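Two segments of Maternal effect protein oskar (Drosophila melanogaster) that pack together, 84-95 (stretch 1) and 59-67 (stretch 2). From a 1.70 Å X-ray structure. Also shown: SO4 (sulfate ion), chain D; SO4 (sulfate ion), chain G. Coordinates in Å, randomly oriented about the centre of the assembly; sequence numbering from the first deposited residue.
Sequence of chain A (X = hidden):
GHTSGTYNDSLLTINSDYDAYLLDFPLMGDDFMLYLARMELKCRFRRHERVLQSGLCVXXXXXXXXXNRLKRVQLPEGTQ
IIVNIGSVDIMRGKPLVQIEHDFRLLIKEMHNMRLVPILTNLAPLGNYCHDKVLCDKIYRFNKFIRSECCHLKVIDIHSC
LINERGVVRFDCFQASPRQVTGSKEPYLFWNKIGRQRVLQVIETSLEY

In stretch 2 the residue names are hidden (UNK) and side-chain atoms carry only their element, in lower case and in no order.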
# COMPACT_ATOMS: atom_id res chain seq x y z
N ASN A 84 1.62 -1.40 2.40
CA ASN A 84 2.26 -0.62 1.34
C ASN A 84 1.46 0.66 1.17
O ASN A 84 0.39 0.65 0.55
CB ASN A 84 2.31 -1.40 0.02
CG ASN A 84 3.06 -0.66 -1.07
OD1 ASN A 84 2.45 -0.10 -1.99
ND2 ASN A 84 4.39 -0.65 -0.98
N ILE A 85 1.95 1.76 1.72
CA ILE A 85 1.15 2.97 1.81
C ILE A 85 2.03 4.21 1.60
O ILE A 85 3.18 4.27 2.05
CB ILE A 85 0.40 3.01 3.18
CG1 ILE A 85 -0.83 3.93 3.14
CG2 ILE A 85 1.34 3.36 4.34
CD1 ILE A 85 -1.96 3.40 2.27
N GLY A 86 1.48 5.18 0.88
CA GLY A 86 2.20 6.42 0.63
C GLY A 86 2.21 6.85 -0.82
O GLY A 86 2.40 8.04 -1.10
N SER A 87 2.03 5.91 -1.76
CA SER A 87 2.04 6.26 -3.18
C SER A 87 0.98 7.30 -3.50
O SER A 87 1.23 8.21 -4.29
CB SER A 87 1.85 5.04 -4.09
OG SER A 87 2.98 4.19 -4.05
N VAL A 88 -0.20 7.17 -2.90
CA VAL A 88 -1.29 8.11 -3.19
C VAL A 88 -0.94 9.51 -2.67
O VAL A 88 -1.13 10.50 -3.37
CB VAL A 88 -2.64 7.65 -2.62
CG1 VAL A 88 -3.74 8.65 -3.01
CG2 VAL A 88 -3.02 6.27 -3.16
N ASP A 89 -0.42 9.58 -1.44
CA ASP A 89 0.04 10.85 -0.88
C ASP A 89 1.03 11.53 -1.82
O ASP A 89 0.95 12.73 -2.06
CB ASP A 89 0.73 10.66 0.47
CG ASP A 89 -0.21 10.10 1.53
OD1 ASP A 89 -0.48 8.88 1.49
OD2 ASP A 89 -0.65 10.87 2.41
N ILE A 90 1.98 10.75 -2.34
CA ILE A 90 3.00 11.31 -3.21
C ILE A 90 2.39 11.76 -4.54
O ILE A 90 2.68 12.85 -5.00
CB ILE A 90 4.16 10.31 -3.43
CG1 ILE A 90 4.96 10.21 -2.13
CG2 ILE A 90 5.06 10.77 -4.58
CD1 ILE A 90 6.15 9.29 -2.18
N MET A 91 1.54 10.93 -5.12
CA MET A 91 0.85 11.31 -6.37
C MET A 91 -0.04 12.54 -6.23
O MET A 91 -0.19 13.31 -7.19
CB MET A 91 0.07 10.12 -6.94
CG MET A 91 0.94 8.93 -7.25
SD MET A 91 0.03 7.43 -7.67
CE MET A 91 -0.55 7.91 -9.29
N ARG A 92 -0.65 12.73 -5.05
CA ARG A 92 -1.51 13.89 -4.81
C ARG A 92 -0.70 15.14 -4.49
O ARG A 92 -1.25 16.22 -4.33
CB ARG A 92 -2.50 13.63 -3.67
CG ARG A 92 -3.61 12.67 -4.02
CD ARG A 92 -4.60 12.48 -2.86
NE ARG A 92 -5.59 11.46 -3.20
CZ ARG A 92 -6.53 11.00 -2.38
NH1 ARG A 92 -6.64 11.47 -1.14
NH2 ARG A 92 -7.37 10.06 -2.82
N GLY A 93 0.61 14.96 -4.37
CA GLY A 93 1.51 16.08 -4.13
C GLY A 93 1.51 16.57 -2.70
O GLY A 93 1.79 17.75 -2.45
N LYS A 94 1.19 15.70 -1.75
CA LYS A 94 1.28 16.09 -0.34
C LYS A 94 2.73 16.41 -0.01
O LYS A 94 3.65 15.77 -0.53
CB LYS A 94 0.73 15.00 0.59
CG LYS A 94 -0.79 14.81 0.51
CD LYS A 94 -1.34 14.22 1.81
CE LYS A 94 -2.76 13.69 1.64
NZ LYS A 94 -3.31 13.14 2.92
N PRO A 95 2.95 17.43 0.84
CA PRO A 95 4.32 17.77 1.23
C PRO A 95 4.97 16.59 1.94
O PRO A 95 4.32 15.90 2.72
CB PRO A 95 4.12 18.93 2.22
CG PRO A 95 2.78 19.49 1.90
CD PRO A 95 1.95 18.34 1.43
N UNK A 59 -8.57 1.62 -3.32
CA UNK A 59 -8.15 2.61 -4.30
C UNK A 59 -8.14 4.01 -3.69
O UNK A 59 -9.11 4.43 -3.06
o UNK A 59 -8.68 3.60 -6.45
c UNK A 59 -9.08 2.60 -5.52
N UNK A 60 -7.03 4.72 -3.86
CA UNK A 60 -6.92 6.07 -3.34
C UNK A 60 -6.61 6.18 -1.85
O UNK A 60 -6.72 7.26 -1.27
N UNK A 61 -6.23 5.06 -1.22
CA UNK A 61 -5.94 5.08 0.22
C UNK A 61 -4.63 5.83 0.51
O UNK A 61 -3.56 5.41 0.10
c UNK A 61 -5.84 3.66 0.78
c UNK A 61 -7.40 3.80 2.78
c UNK A 61 -5.49 2.15 2.78
c UNK A 61 -5.96 3.52 2.31
N UNK A 62 -4.74 6.94 1.22
CA UNK A 62 -3.56 7.66 1.66
C UNK A 62 -3.15 7.13 3.03
O UNK A 62 -3.83 6.29 3.62
c UNK A 62 -4.24 9.77 0.44
o UNK A 62 -4.92 9.33 2.73
c UNK A 62 -3.84 9.16 1.80
N UNK A 63 -2.05 7.66 3.55
CA UNK A 63 -1.62 7.31 4.90
C UNK A 63 -2.71 7.68 5.90
O UNK A 63 -3.08 6.87 6.75
c UNK A 63 0.05 7.78 6.73
c UNK A 63 0.84 7.43 4.40
c UNK A 63 -0.29 7.99 5.26
c UNK A 63 2.06 8.35 4.33
N UNK A 64 -3.26 8.89 5.79
CA UNK A 64 -4.39 9.29 6.63
C UNK A 64 -5.63 8.44 6.39
O UNK A 64 -6.36 8.10 7.33
o UNK A 64 -2.89 11.17 7.95
n UNK A 64 -3.91 12.98 7.08
c UNK A 64 -3.76 11.67 7.23
c UNK A 64 -4.71 10.78 6.45
N UNK A 65 -5.87 8.06 5.14
CA UNK A 65 -6.94 7.13 4.83
C UNK A 65 -6.77 5.81 5.56
O UNK A 65 -7.74 5.23 6.05
N UNK A 66 -5.52 5.34 5.64
CA UNK A 66 -5.22 4.08 6.31
C UNK A 66 -5.46 4.22 7.81
O UNK A 66 -6.01 3.33 8.46
c UNK A 66 -3.78 3.64 6.02
N UNK A 67 -5.06 5.36 8.36
CA UNK A 67 -5.28 5.67 9.78
C UNK A 67 -6.78 5.59 10.09
O UNK A 67 -7.18 4.99 11.10
c UNK A 67 -4.73 7.06 10.11
c UNK A 67 -3.07 10.51 11.86
n UNK A 67 -2.71 11.36 10.91
c UNK A 67 -3.20 7.15 10.19
n UNK A 67 -3.41 10.97 13.06
c UNK A 67 -2.71 8.59 10.34
n UNK A 67 -3.08 9.20 11.62
S SO4 D . -6.77 12.70 -6.11
O1 SO4 D . -5.69 13.53 -6.65
O2 SO4 D . -7.89 12.64 -7.05
O3 SO4 D . -6.25 11.36 -5.83
O4 SO4 D . -7.24 13.28 -4.86
S SO4 G . -3.29 14.71 12.67
O1 SO4 G . -4.56 15.36 12.36
O2 SO4 G . -3.53 13.66 13.67
O3 SO4 G . -2.74 14.13 11.45
O4 SO4 G . -2.33 15.68 13.20
O HOH W 1 -0.91 5.29 -0.61
O HOH W 2 -2.04 11.15 4.41

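Position 59 carries one carbon and then one oxygen, an unbranched hydroxyl side chain. It points away from stretch 1 and stays out of contact, its hydroxyl bonded elsewhere in the structure. This is S59.

Position 60 has no side-chain atoms, and its phi of 79° by itself favours the residue that has none. An ideal CB would lie 3.5 Å from R92 NH2, a contact rather than a clash, so the case for glycine rests on the positive phi. Its backbone O rests 3.7 Å from V88 CG1. The residue is G60.

Position 61 holds four carbons, forked at the second. The side chain points away overall, yet one methyl of the fork comes 3.8 Å from I85 CD1, and the backbone O packs 3.4 Å from V88 CG2. A fork one carbon beyond CB identifies L61, and the methyl is CD2. L61 O also accepts a hydrogen bond from water 1 at 2.7 Å; the same water accepts from G86 N at 2.8 Å and from V88 N at 3.0 Å, so it joins this carbonyl to the start of the helix of stretch 1.

Position 62 shows a CB bearing one oxygen and one carbon. The carbon lies 3.7 Å from V88 CG1 and 3.3 Å from R92 NH1, over one face of the guanidinium, while the oxygen accepts from the backbone N of position 65 at 2.9 Å. A beta-branched hydroxyl at the N-cap is T62, with chi1 in p.

Position 63 has four carbons, forked at the first, with one arm two carbons long; the inner carbon of that arm lies 4.1 Å from I85 CG1 and 4.1 Å from G86 CA. This is I63, and that carbon is CG1. Its backbone N, free in the first turn of the helix, donates to D89 OD1 at 2.9 Å.

Position 64 has two carbons, the second carrying one oxygen and one nitrogen, with the nitrogen 4.2 Å from K94 NZ. The carboxamide makes it N64. Water 2 accepts from N64 N at 2.9 Å and from K94 NZ at 2.8 Å, and donates to D89 OD2 at 2.5 Å.

Position 65 again lacks a side chain and touches nothing on stretch 1; an ideal CB would be crowded by T62 N at 3.1 Å. It is G65.

Position 66 has a single carbon, directed toward stretch 1 and 4.1 Å from I85 CG1: A66.

Position 67 runs three carbons, a nitrogen, then a carbon with two nitrogens. It is R67, out of reach of stretch 1; its NH1 and NH2 donate to the chain G sulfate O3 and O2, each at 2.8 Å.

The contact joins a helix start to a neighbouring helix. The rule is to let the cap, T62 OG1, serve a later NH of the turn, G65 N, and give the first NH, I63 N, to an acid on the partner helix, D89, whose OD2 forms a salt bridge with K94 NZ at 3.5 Å. Beside this polar site, I85 packs against L61, I63 and A66. At the exposed side chain of R92, the guanidinium has T62 CG2 over one face and O4 of the chain D sulfate over the opposite one.

Stretch 2 59-67: SGLTINGAR
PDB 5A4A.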